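Local coordinates for designed helical repeat protein (Synthetic construct, PDB 5CWF) that has no assigned biological function, being a computationally designed array of stacked helices that binds calcium ions in its crystal, at residues 66-71 with 108-113; 100-105 with 146-151; 104-109 with 119-124; 115-120 with 156-161. All coordinates share one frame; numbering follows the deposited sequence.

Interaction 1 of 4, residues 66-71 with 108-113. With CA (calcium ion), chain L; CA (calcium ion), chain H.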
loop_
_atom_site.group_PDB
_atom_site.type_symbol
_atom_site.label_atom_id
_atom_site.label_comp_id
_atom_site.label_asym_id
_atom_site.label_seq_id
_atom_site.Cartn_x
_atom_site.Cartn_y
_atom_site.Cartn_z
ATOM N N LYS A 66 4.382 13.362 -4.182
ATOM C CA LYS A 66 5.370 14.432 -4.155
ATOM C C LYS A 66 6.701 14.027 -4.777
ATOM O O LYS A 66 7.341 14.834 -5.449
ATOM C CB LYS A 66 5.590 14.852 -2.701
ATOM C CG LYS A 66 6.609 15.948 -2.476
ATOM C CD LYS A 66 6.539 16.441 -1.037
ATOM C CE LYS A 66 7.915 16.814 -0.496
ATOM N NZ LYS A 66 8.753 15.616 -0.168
ATOM N N ASN A 67 7.113 12.784 -4.554
ATOM C CA ASN A 67 8.452 12.346 -4.926
ATOM C C ASN A 67 8.552 11.652 -6.273
ATOM O O ASN A 67 9.558 11.784 -6.959
ATOM C CB ASN A 67 9.024 11.409 -3.851
ATOM C CG ASN A 67 9.373 12.143 -2.563
ATOM O OD1 ASN A 67 9.493 13.363 -2.550
ATOM N ND2 ASN A 67 9.563 11.397 -1.481
ATOM N N ASN A 68 7.539 10.885 -6.644
ATOM C CA ASN A 68 7.685 10.000 -7.797
ATOM C C ASN A 68 7.047 10.501 -9.096
ATOM O O ASN A 68 6.235 11.420 -9.092
ATOM C CB ASN A 68 7.124 8.625 -7.443
ATOM C CG ASN A 68 7.893 7.968 -6.320
ATOM O OD1 ASN A 68 7.418 7.892 -5.190
ATOM N ND2 ASN A 68 9.105 7.511 -6.618
ATOM N N ASP A 69 7.458 9.878 -10.197
ATOM C CA ASP A 69 6.828 10.029 -11.505
ATOM C C ASP A 69 5.318 9.800 -11.416
ATOM O O ASP A 69 4.867 9.040 -10.558
ATOM C CB ASP A 69 7.452 9.034 -12.477
ATOM C CG ASP A 69 6.877 9.130 -13.868
ATOM O OD1 ASP A 69 6.715 10.256 -14.372
ATOM O OD2 ASP A 69 6.580 8.065 -14.453
ATOM N N ASP A 70 4.547 10.446 -12.293
ATOM C CA ASP A 70 3.075 10.305 -12.270
ATOM C C ASP A 70 2.646 8.863 -12.303
ATOM O O ASP A 70 1.776 8.422 -11.530
ATOM C CB ASP A 70 2.433 10.975 -13.495
ATOM C CG ASP A 70 2.533 12.466 -13.482
ATOM O OD1 ASP A 70 2.872 13.061 -12.434
ATOM O OD2 ASP A 70 2.275 13.041 -14.558
ATOM N N GLU A 71 3.279 8.101 -13.185
ATOM C CA GLU A 71 2.834 6.727 -13.380
ATOM C C GLU A 71 3.238 5.842 -12.199
ATOM O O GLU A 71 2.518 4.907 -11.847
ATOM C CB GLU A 71 3.327 6.197 -14.719
ATOM C CG GLU A 71 2.584 6.846 -15.895
ATOM C CD GLU A 71 1.082 6.509 -15.902
ATOM O OE1 GLU A 71 0.747 5.295 -15.891
ATOM O OE2 GLU A 71 0.248 7.459 -15.887
ATOM N N LEU A 108 8.408 3.510 2.740
ATOM C CA LEU A 108 9.849 3.657 2.630
ATOM C C LEU A 108 10.253 3.814 1.159
ATOM O O LEU A 108 11.098 4.651 0.828
ATOM C CB LEU A 108 10.545 2.459 3.277
ATOM C CG LEU A 108 12.063 2.527 3.402
ATOM C CD1 LEU A 108 12.471 3.767 4.162
ATOM C CD2 LEU A 108 12.568 1.285 4.106
ATOM N N ALA A 109 9.640 3.030 0.274
ATOM C CA ALA A 109 9.932 3.146 -1.145
ATOM C C ALA A 109 9.577 4.546 -1.655
ATOM O O ALA A 109 10.356 5.170 -2.397
ATOM C CB ALA A 109 9.200 2.092 -1.920
ATOM N N ALA A 110 8.415 5.052 -1.253
ATOM C CA ALA A 110 8.016 6.412 -1.666
ATOM C C ALA A 110 8.953 7.477 -1.088
ATOM O O ALA A 110 9.122 8.556 -1.678
ATOM C CB ALA A 110 6.576 6.705 -1.226
ATOM N N LYS A 111 9.549 7.180 0.062
ATOM C CA LYS A 111 10.412 8.136 0.754
ATOM C C LYS A 111 11.835 8.137 0.203
ATOM O O LYS A 111 12.542 9.154 0.261
ATOM C CB LYS A 111 10.429 7.803 2.261
ATOM C CG LYS A 111 11.185 8.769 3.150
ATOM C CD LYS A 111 11.132 8.348 4.624
ATOM C CE LYS A 111 9.709 8.358 5.186
ATOM N NZ LYS A 111 9.668 8.032 6.647
ATOM N N ASN A 112 12.234 7.021 -0.389
ATOM C CA ASN A 112 13.599 6.878 -0.880
ATOM C C ASN A 112 13.820 7.531 -2.245
ATOM O O ASN A 112 14.935 7.523 -2.760
ATOM C CB ASN A 112 13.978 5.397 -0.921
ATOM C CG ASN A 112 14.346 4.849 0.457
ATOM O OD1 ASN A 112 14.523 5.604 1.417
ATOM N ND2 ASN A 112 14.441 3.531 0.561
ATOM N N ASN A 113 12.762 8.074 -2.846
ATOM C CA ASN A 113 12.902 8.811 -4.102
ATOM C C ASN A 113 13.465 8.032 -5.313
ATOM O O ASN A 113 14.107 8.633 -6.180
ATOM C CB ASN A 113 13.775 10.055 -3.882
ATOM C CG ASN A 113 13.072 11.344 -4.306
ATOM O OD1 ASN A 113 12.455 11.409 -5.375
ATOM N ND2 ASN A 113 13.250 12.403 -3.513
HETATM CA CA CA L . 11.696 12.163 -7.541
HETATM CA CA CA H . 2.331 15.278 -14.645
HETATM O O HOH W 1 11.453 11.897 0.777
HETATM O O HOH W 2 10.232 7.061 -4.264
HETATM O O HOH W 3 1.882 17.577 -15.395
HETATM O O HOH W 4 2.147 14.833 -16.893
HETATM O O HOH W 5 11.841 14.148 -6.367
#
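Two bonds grip Asn67 ND2: it donates to Ala110 O at 2.9 Å along a nearly straight line (176° at the hydrogen) and to water 1, which hands a hydrogen on to Lys111 O. The first bond lies in the amide plane of Asn67 and in the carbonyl plane of Ala110, so the side-chain amide is turned in plane toward a carbonyl of the last turn of helix 93-111. Asn113 crosses Asn67 at about a right angle, yet their amides stack with planes 27° apart. A calcium ion explains why Asn67 O and Asn113 OD1 come within 3.3 Å of each other. The ion is 2.2 Å from Asn67 O. It is 2.4 Å from Asn113 OD1, and water 5 is a further ligand. Water 2 accepts from Asn68 ND2 (2.6 Å) and donates to Ala109 O (2.7 Å), while Asn68 ND2 also bonds Asp115. Asp70 OD2 binds a second calcium ion together with Asp24. This is a calcium-bridged contact between helix ends of a repeat array, joining the C-terminal end of helix 48-67 and the turn that follows to the end of helix 93-111; the Ala110 methyl packs on Leu63 and Ala64 of helix 48-67 and on Ile76 of helix 70-89.

Interaction 2 of 4, residues 100-105 with 146-151; sequences LALAKA and ELAKRV
Two neighbouring helices of one layer of the helical repeat array run side by side in the same direction here, their segment axes 8.3 Å apart and crossing at 16°. So close an approach rests on alanine. The methyls of Ala101 and Ala148 meet obliquely, CB to CB at 3.9 Å. Ala148 CB also meets Leu102, whose CD2 comes within 3.7 Å, at roughly a right angle to the first contact. Leu102 gets there because CG stands anti to the carbonyl carbon (chi1 -65°), which carries the branch across although its first bond does not point straight at the partner helix. Further along the helices, Ala105 CB touches Val151 CG1 at 3.8 Å; this branch of the valine is anti to the backbone N. At the exposed margin Lys149, in one of its two conformers, starts away from the partner helix but bends at chi2 (-43°) and brings NZ back to 4.0 Å from Ala101 CB. Water 6 links Lys149 NZ and Lys104 NZ through two weak bonds, and the two like charges stay 6.4 Å apart. Ile121 and Ile128 of helix 115-134 back the buried seam, touching Val151 as well as Ala105 and Leu102 respectively; Ala103 faces helix 48-67, and Leu147 packs on helix 160-176.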
loop_
_atom_site.group_PDB
_atom_site.type_symbol
_atom_site.label_atom_id
_atom_site.label_comp_id
_atom_site.label_asym_id
_atom_site.label_seq_id
_atom_site.Cartn_x
_atom_site.Cartn_y
_atom_site.Cartn_z
ATOM N N LEU A 100 0.533 -4.287 7.499
ATOM C CA LEU A 100 1.392 -3.266 8.110
ATOM C C LEU A 100 2.787 -3.323 7.478
ATOM O O LEU A 100 3.388 -2.299 7.187
ATOM C CB LEU A 100 1.468 -3.440 9.623
ATOM C CG LEU A 100 2.316 -2.380 10.343
ATOM C CD1 LEU A 100 1.740 -1.000 10.083
ATOM C CD2 LEU A 100 2.418 -2.640 11.841
ATOM N N ALA A 101 3.283 -4.530 7.250
ATOM C CA ALA A 101 4.588 -4.700 6.611
ATOM C C ALA A 101 4.576 -4.115 5.204
ATOM O O ALA A 101 5.516 -3.426 4.805
ATOM C CB ALA A 101 4.977 -6.180 6.576
ATOM N N LEU A 102 3.503 -4.342 4.446
ATOM C CA LEU A 102 3.435 -3.807 3.101
ATOM C C LEU A 102 3.297 -2.287 3.115
ATOM O O LEU A 102 3.932 -1.616 2.327
ATOM C CB LEU A 102 2.272 -4.427 2.326
ATOM C CG LEU A 102 2.411 -5.929 2.072
ATOM C CD1 LEU A 102 1.178 -6.437 1.330
ATOM C CD2 LEU A 102 3.660 -6.260 1.287
ATOM N N ALA A 103 2.497 -1.759 4.043
ATOM C CA ALA A 103 2.326 -0.310 4.158
ATOM C C ALA A 103 3.651 0.364 4.506
ATOM O O ALA A 103 4.002 1.396 3.942
ATOM C CB ALA A 103 1.270 0.020 5.213
ATOM N N LYS A 104 4.410 -0.251 5.405
ATOM C CA LYS A 104 5.724 0.275 5.742
ATOM C C LYS A 104 6.669 0.240 4.550
ATOM O O LYS A 104 7.473 1.152 4.368
ATOM C CB LYS A 104 6.336 -0.512 6.905
ATOM C CG LYS A 104 5.717 -0.192 8.266
ATOM C CD LYS A 104 6.250 -1.146 9.330
ATOM C CE LYS A 104 5.696 -0.845 10.716
ATOM N NZ LYS A 104 6.175 -1.835 11.731
ATOM N N ALA A 105 6.560 -0.806 3.728
ATOM C CA ALA A 105 7.431 -0.941 2.556
ATOM C C ALA A 105 7.132 0.096 1.460
ATOM O O ALA A 105 8.055 0.658 0.871
ATOM C CB ALA A 105 7.303 -2.351 1.979
ATOM N N GLU A 146 5.589 -13.763 5.548
ATOM C CA GLU A 146 7.019 -13.936 5.300
ATOM C C GLU A 146 7.464 -13.206 4.028
ATOM O O GLU A 146 8.552 -12.588 3.978
ATOM C CB GLU A 146 7.325 -15.431 5.252
ATOM C CG GLU A 146 7.036 -16.108 6.619
ATOM C CD GLU A 146 7.638 -15.332 7.822
ATOM O OE1 GLU A 146 8.891 -15.287 7.927
ATOM O OE2 GLU A 146 6.874 -14.766 8.655
ATOM N N LEU A 147 6.623 -13.236 3.007
ATOM C CA LEU A 147 6.937 -12.507 1.780
ATOM C C LEU A 147 6.869 -10.993 1.973
ATOM O O LEU A 147 7.703 -10.268 1.453
ATOM C CB LEU A 147 6.006 -12.919 0.658
ATOM C CG LEU A 147 6.135 -14.348 0.145
ATOM C CD1 LEU A 147 5.255 -14.486 -1.086
ATOM C CD2 LEU A 147 7.575 -14.699 -0.202
ATOM N N ALA A 148 5.893 -10.531 2.743
ATOM C CA ALA A 148 5.733 -9.109 3.032
ATOM C C ALA A 148 6.914 -8.558 3.818
ATOM O O ALA A 148 7.348 -7.430 3.609
ATOM C CB ALA A 148 4.414 -8.884 3.801
ATOM N N LYS A 149 7.434 -9.373 4.731
ATOM C CA LYS A 149 8.618 -9.004 5.493
ATOM C C LYS A 149 9.800 -8.832 4.541
ATOM O O LYS A 149 10.653 -7.957 4.722
ATOM C CB LYS A 149 8.960 -10.081 6.530
ATOM C CG LYS A 149 8.024 -10.196 7.733
ATOM C CD LYS A 149 7.618 -8.862 8.319
ATOM C CE LYS A 149 6.867 -9.068 9.633
ATOM N NZ LYS A 149 5.955 -7.944 9.980
ATOM N N ARG A 150 9.856 -9.676 3.515
ATOM C CA ARG A 150 10.949 -9.580 2.533
ATOM C C ARG A 150 10.802 -8.357 1.624
ATOM O O ARG A 150 11.802 -7.757 1.231
ATOM C CB ARG A 150 11.012 -10.855 1.702
ATOM C CG ARG A 150 11.473 -12.035 2.522
ATOM C CD ARG A 150 11.431 -13.342 1.753
ATOM N NE ARG A 150 12.192 -13.278 0.509
ATOM C CZ ARG A 150 11.922 -14.006 -0.571
ATOM N NH1 ARG A 150 10.938 -14.894 -0.549
ATOM N NH2 ARG A 150 12.658 -13.872 -1.667
ATOM N N VAL A 151 9.566 -7.964 1.332
ATOM C CA VAL A 151 9.316 -6.759 0.544
ATOM C C VAL A 151 9.812 -5.534 1.311
ATOM O O VAL A 151 10.484 -4.657 0.751
ATOM C CB VAL A 151 7.809 -6.597 0.224
ATOM C CG1 VAL A 151 7.540 -5.256 -0.475
ATOM C CG2 VAL A 151 7.334 -7.729 -0.657
HETATM O O HOH W 6 6.130 -4.672 9.935
#

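Interaction 3 of 4, residues 104-109 with 119-124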
loop_
_atom_site.group_PDB
_atom_site.type_symbol
_atom_site.label_atom_id
_atom_site.label_comp_id
_atom_site.label_asym_id
_atom_site.label_seq_id
_atom_site.Cartn_x
_atom_site.Cartn_y
_atom_site.Cartn_z
ATOM N N LYS A 104 4.410 -0.251 5.405
ATOM C CA LYS A 104 5.724 0.275 5.742
ATOM C C LYS A 104 6.669 0.240 4.550
ATOM O O LYS A 104 7.473 1.152 4.368
ATOM C CB LYS A 104 6.336 -0.512 6.905
ATOM C CG LYS A 104 5.717 -0.192 8.266
ATOM C CD LYS A 104 6.250 -1.146 9.330
ATOM C CE LYS A 104 5.696 -0.845 10.716
ATOM N NZ LYS A 104 6.175 -1.835 11.731
ATOM N N ALA A 105 6.560 -0.806 3.728
ATOM C CA ALA A 105 7.431 -0.941 2.556
ATOM C C ALA A 105 7.132 0.096 1.460
ATOM O O ALA A 105 8.055 0.658 0.871
ATOM C CB ALA A 105 7.303 -2.351 1.979
ATOM N N VAL A 106 5.859 0.324 1.167
ATOM C CA VAL A 106 5.518 1.310 0.150
ATOM C C VAL A 106 5.852 2.707 0.680
ATOM O O VAL A 106 6.265 3.559 -0.075
ATOM C CB VAL A 106 4.027 1.211 -0.332
ATOM C CG1 VAL A 106 3.781 -0.136 -1.025
ATOM C CG2 VAL A 106 3.044 1.436 0.791
ATOM N N LEU A 107 5.731 2.932 1.982
ATOM C CA LEU A 107 6.107 4.234 2.545
ATOM C C LEU A 107 7.605 4.501 2.392
ATOM O O LEU A 107 8.023 5.558 1.918
ATOM C CB LEU A 107 5.730 4.295 4.028
ATOM C CG LEU A 107 6.110 5.545 4.829
ATOM C CD1 LEU A 107 5.568 6.804 4.213
ATOM C CD2 LEU A 107 5.609 5.400 6.277
ATOM N N LEU A 108 8.408 3.510 2.740
ATOM C CA LEU A 108 9.849 3.657 2.630
ATOM C C LEU A 108 10.253 3.814 1.159
ATOM O O LEU A 108 11.098 4.651 0.828
ATOM C CB LEU A 108 10.545 2.459 3.277
ATOM C CG LEU A 108 12.063 2.527 3.402
ATOM C CD1 LEU A 108 12.471 3.767 4.162
ATOM C CD2 LEU A 108 12.568 1.285 4.106
ATOM N N ALA A 109 9.640 3.030 0.274
ATOM C CA ALA A 109 9.932 3.146 -1.145
ATOM C C ALA A 109 9.577 4.546 -1.655
ATOM O O ALA A 109 10.356 5.170 -2.397
ATOM C CB ALA A 109 9.200 2.092 -1.920
ATOM N N ARG A 119 8.119 1.479 -7.925
ATOM C CA ARG A 119 7.223 0.720 -8.790
ATOM C C ARG A 119 7.235 -0.772 -8.461
ATOM O O ARG A 119 6.187 -1.412 -8.446
ATOM C CB ARG A 119 7.613 0.915 -10.251
ATOM C CG ARG A 119 6.957 -0.086 -11.197
ATOM C CD ARG A 119 7.163 0.286 -12.671
ATOM N NE ARG A 119 6.418 1.482 -13.059
ATOM C CZ ARG A 119 6.445 2.020 -14.277
ATOM N NH1 ARG A 119 7.179 1.472 -15.237
ATOM N NH2 ARG A 119 5.735 3.108 -14.539
ATOM N N GLU A 120 8.411 -1.340 -8.227
ATOM C CA GLU A 120 8.497 -2.781 -7.997
ATOM C C GLU A 120 8.002 -3.171 -6.597
ATOM O O GLU A 120 7.458 -4.246 -6.416
ATOM C CB GLU A 120 9.912 -3.301 -8.200
ATOM C CG GLU A 120 10.473 -3.170 -9.634
ATOM C CD GLU A 120 9.562 -3.687 -10.748
ATOM O OE1 GLU A 120 8.718 -4.562 -10.507
ATOM O OE2 GLU A 120 9.763 -3.275 -11.910
ATOM N N ILE A 121 8.226 -2.317 -5.600
ATOM C CA ILE A 121 7.712 -2.588 -4.248
ATOM C C ILE A 121 6.179 -2.551 -4.280
ATOM O O ILE A 121 5.525 -3.461 -3.761
ATOM C CB ILE A 121 8.293 -1.579 -3.211
ATOM C CG1 ILE A 121 9.813 -1.788 -3.058
ATOM C CG2 ILE A 121 7.589 -1.689 -1.863
ATOM C CD1 ILE A 121 10.205 -3.113 -2.412
ATOM N N ALA A 122 5.608 -1.556 -4.953
ATOM C CA ALA A 122 4.156 -1.461 -5.055
ATOM C C ALA A 122 3.597 -2.702 -5.744
ATOM O O ALA A 122 2.564 -3.218 -5.353
ATOM C CB ALA A 122 3.758 -0.213 -5.808
ATOM N N ARG A 123 4.281 -3.181 -6.775
ATOM C CA ARG A 123 3.782 -4.347 -7.515
ATOM C C ARG A 123 3.850 -5.641 -6.696
ATOM O O ARG A 123 2.986 -6.515 -6.805
ATOM C CB ARG A 123 4.553 -4.490 -8.814
ATOM C CG ARG A 123 4.064 -3.507 -9.822
ATOM C CD ARG A 123 4.933 -3.448 -11.058
ATOM N NE ARG A 123 4.278 -2.629 -12.071
ATOM C CZ ARG A 123 4.643 -2.586 -13.344
ATOM N NH1 ARG A 123 5.652 -3.333 -13.765
ATOM N NH2 ARG A 123 3.984 -1.810 -14.195
ATOM N N ALA A 124 4.907 -5.785 -5.915
ATOM C CA ALA A 124 5.056 -6.938 -5.050
ATOM C C ALA A 124 3.951 -6.948 -3.979
ATOM O O ALA A 124 3.312 -7.971 -3.735
ATOM C CB ALA A 124 6.446 -6.932 -4.411
#
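The Arg123 guanidinium carries Arg119 CD on one face, 3.9 Å above the plane and over its centre, so the two arginines lie one against the other along segment 119-124 of helix 115-134. Glu75 of helix 70-89 forms salt bridges with NE of both, Arg119 being taken in one of its two conformers. This charged pair belongs to the side of the helix turned from 104-109; the side turned to it is wholly apolar and centres on Ile121. CG2 of Ile121, anti to the backbone N, reaches across to the backbone of the partner, 3.6 Å from Ala105 O, and also lies 3.9 Å from Ala105 CB. Ala109 comes one turn later, its CB 4.0 Å from Ile121 CB, so the isoleucine sits over the groove between two alanines spaced four residues apart. Val106 crosses it obliquely: CG1, anti to its own carbonyl carbon (chi1 -64°), comes to 4.2 Å from Ile121 CG2 and to 4.3 Å from Ala122 CA. The segment axes run antiparallel at 168° and approach to 9.2 Å. Across a short turn, such a close-packed pair of consecutive helices forms an alpha-alpha hairpin, the element from which a helical repeat protein is built.

Interaction 4 of 4, residues 115-120 with 156-161; sequences DEVARE and KNNDDE. With CA (calcium ion), chain J.
The start of helix 115-134 lies against the turn between two later helices, with Val117 and Asp160 closest by their CA atoms at 4.7 Å; Asn157 leaves the helix and Asn158, at positive phi (48°), turns the chain toward the next one. The two methyls of Val117 straddle the amide oxygen of Asn158, CG2 at 3.5 Å and CG1 at 3.6 Å from OD1, while Asn158 ND2 bonds Asp114. Asp160 points into the same groove, its CG in the crowded position between the backbone N and the carbonyl carbon (chi1 52°). Its OD2 rests 3.3 Å from Glu116 CG, on the aliphatic part of that chain. OD2 also lies near Glu116 OE2, a like-charge contact that Arg164 may temper through long, weak ion pairs to both. Asp160 OD1 binds a calcium ion at 2.4 Å, which Glu161 chelates through both OE1 and OE2. Water 7 is a further ligand and donates to Asn158 O at 3.1 Å. Glu120 CG packs over Asp160 O. A Schellman motif with Asn158 as C-prime residue closes helix 138-156, and Asp159, also bonding Thr162, N-caps helix 160-176: the tight turn of an alpha-alpha hairpin, as in helical repeat proteins.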
loop_
_atom_site.group_PDB
_atom_site.type_symbol
_atom_site.label_atom_id
_atom_site.label_comp_id
_atom_site.label_asym_id
_atom_site.label_seq_id
_atom_site.Cartn_x
_atom_site.Cartn_y
_atom_site.Cartn_z
ATOM N N ASP A 115 12.267 5.812 -8.478
ATOM C CA ASP A 115 11.051 5.405 -9.205
ATOM C C ASP A 115 10.967 3.912 -9.521
ATOM O O ASP A 115 9.873 3.353 -9.527
ATOM C CB ASP A 115 10.899 6.157 -10.535
ATOM C CG ASP A 115 10.438 7.593 -10.367
ATOM O OD1 ASP A 115 9.758 7.911 -9.374
ATOM O OD2 ASP A 115 10.707 8.404 -11.273
ATOM N N GLU A 116 12.094 3.276 -9.825
ATOM C CA GLU A 116 12.079 1.863 -10.208
ATOM C C GLU A 116 11.793 1.005 -8.986
ATOM O O GLU A 116 11.014 0.049 -9.043
ATOM C CB GLU A 116 13.407 1.464 -10.885
ATOM C CG GLU A 116 13.516 -0.014 -11.322
ATOM C CD GLU A 116 13.026 -0.254 -12.746
ATOM O OE1 GLU A 116 11.989 0.337 -13.123
ATOM O OE2 GLU A 116 13.689 -1.024 -13.491
ATOM N N VAL A 117 12.412 1.346 -7.859
ATOM C CA VAL A 117 12.155 0.617 -6.626
ATOM C C VAL A 117 10.717 0.830 -6.163
ATOM O O VAL A 117 10.033 -0.116 -5.770
ATOM C CB VAL A 117 13.159 1.038 -5.528
ATOM C CG1 VAL A 117 12.753 0.493 -4.163
ATOM C CG2 VAL A 117 14.553 0.569 -5.919
ATOM N N ALA A 118 10.235 2.067 -6.240
ATOM C CA ALA A 118 8.885 2.358 -5.794
ATOM C C ALA A 118 7.896 1.545 -6.614
ATOM O O ALA A 118 6.954 0.964 -6.070
ATOM C CB ALA A 118 8.602 3.832 -5.902
ATOM N N ARG A 119 8.119 1.479 -7.925
ATOM C CA ARG A 119 7.223 0.720 -8.790
ATOM C C ARG A 119 7.235 -0.772 -8.461
ATOM O O ARG A 119 6.187 -1.412 -8.446
ATOM C CB ARG A 119 7.613 0.915 -10.251
ATOM C CG ARG A 119 6.957 -0.086 -11.197
ATOM C CD ARG A 119 7.163 0.286 -12.671
ATOM N NE ARG A 119 6.418 1.482 -13.059
ATOM C CZ ARG A 119 6.445 2.020 -14.277
ATOM N NH1 ARG A 119 7.179 1.472 -15.237
ATOM N NH2 ARG A 119 5.735 3.108 -14.539
ATOM N N GLU A 120 8.411 -1.340 -8.227
ATOM C CA GLU A 120 8.497 -2.781 -7.997
ATOM C C GLU A 120 8.002 -3.171 -6.597
ATOM O O GLU A 120 7.458 -4.246 -6.416
ATOM C CB GLU A 120 9.912 -3.301 -8.200
ATOM C CG GLU A 120 10.473 -3.170 -9.634
ATOM C CD GLU A 120 9.562 -3.687 -10.748
ATOM O OE1 GLU A 120 8.718 -4.562 -10.507
ATOM O OE2 GLU A 120 9.763 -3.275 -11.910
ATOM N N LYS A 156 14.065 -1.429 2.157
ATOM C CA LYS A 156 15.148 -0.927 3.009
ATOM C C LYS A 156 16.503 -0.981 2.307
ATOM O O LYS A 156 17.374 -0.135 2.547
ATOM C CB LYS A 156 15.200 -1.721 4.318
ATOM C CG LYS A 156 14.075 -1.399 5.297
ATOM C CD LYS A 156 14.056 -2.311 6.519
ATOM C CE LYS A 156 12.921 -1.920 7.478
ATOM N NZ LYS A 156 12.861 -2.768 8.714
ATOM N N ASN A 157 16.662 -1.953 1.414
ATOM C CA ASN A 157 17.895 -2.123 0.659
ATOM C C ASN A 157 17.851 -1.489 -0.731
ATOM O O ASN A 157 18.784 -1.677 -1.518
ATOM C CB ASN A 157 18.215 -3.608 0.509
ATOM C CG ASN A 157 18.518 -4.275 1.829
ATOM O OD1 ASN A 157 19.062 -3.653 2.741
ATOM N ND2 ASN A 157 18.224 -5.563 1.920
ATOM N N ASN A 158 16.773 -0.764 -1.034
ATOM C CA ASN A 158 16.576 -0.153 -2.351
ATOM C C ASN A 158 16.836 -1.172 -3.466
ATOM O O ASN A 158 17.607 -0.932 -4.376
ATOM C CB ASN A 158 17.463 1.092 -2.518
ATOM C CG ASN A 158 16.815 2.151 -3.408
ATOM O OD1 ASN A 158 15.633 2.492 -3.248
ATOM N ND2 ASN A 158 17.577 2.658 -4.364
ATOM N N ASP A 159 16.222 -2.343 -3.332
ATOM C CA ASP A 159 16.555 -3.510 -4.148
ATOM C C ASP A 159 15.381 -3.896 -5.060
ATOM O O ASP A 159 14.510 -4.681 -4.661
ATOM C CB ASP A 159 16.956 -4.661 -3.221
ATOM C CG ASP A 159 17.414 -5.901 -3.963
ATOM O OD1 ASP A 159 17.306 -5.959 -5.206
ATOM O OD2 ASP A 159 17.890 -6.831 -3.278
ATOM N N ASP A 160 15.361 -3.334 -6.266
ATOM C CA ASP A 160 14.236 -3.542 -7.188
ATOM C C ASP A 160 14.237 -4.960 -7.754
ATOM O O ASP A 160 13.179 -5.527 -8.006
ATOM C CB ASP A 160 14.250 -2.508 -8.345
ATOM C CG ASP A 160 15.600 -2.413 -9.093
ATOM O OD1 ASP A 160 16.657 -2.265 -8.453
ATOM O OD2 ASP A 160 15.598 -2.448 -10.343
ATOM N N GLU A 161 15.420 -5.546 -7.924
ATOM C CA GLU A 161 15.518 -6.897 -8.463
ATOM C C GLU A 161 14.865 -7.903 -7.498
ATOM O O GLU A 161 14.097 -8.788 -7.899
ATOM C CB GLU A 161 16.991 -7.251 -8.748
ATOM C CG GLU A 161 17.613 -6.482 -9.941
ATOM C CD GLU A 161 18.144 -5.076 -9.598
ATOM O OE1 GLU A 161 18.262 -4.746 -8.393
ATOM O OE2 GLU A 161 18.470 -4.305 -10.547
HETATM CA CA CA J . 18.967 -2.289 -8.942
HETATM O O HOH W 7 19.198 -2.359 -6.593
#

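From the N terminus, interaction 1 opens at 66-71 and closes on 108-113, tying the end of helix 48-67 and the turn that follows to the end of helix 93-111. Interaction 2 opens inside that span, at 100-105, and closes beyond it at 146-151, so the two cross; it ties helix 93-111 to helix 138-156. Interaction 3 starts from the same stretch but closes sooner, at 119-124, pairing the consecutive helices 93-111 and 115-134. Interaction 4 follows interaction 1 in series, crosses interaction 2 and ties the start of helix 115-134 to the turn before helix 160-176. Asp115 also reaches Asp69 N between 1 and 4, and Val151 packs on Ile121 between 2 and 3.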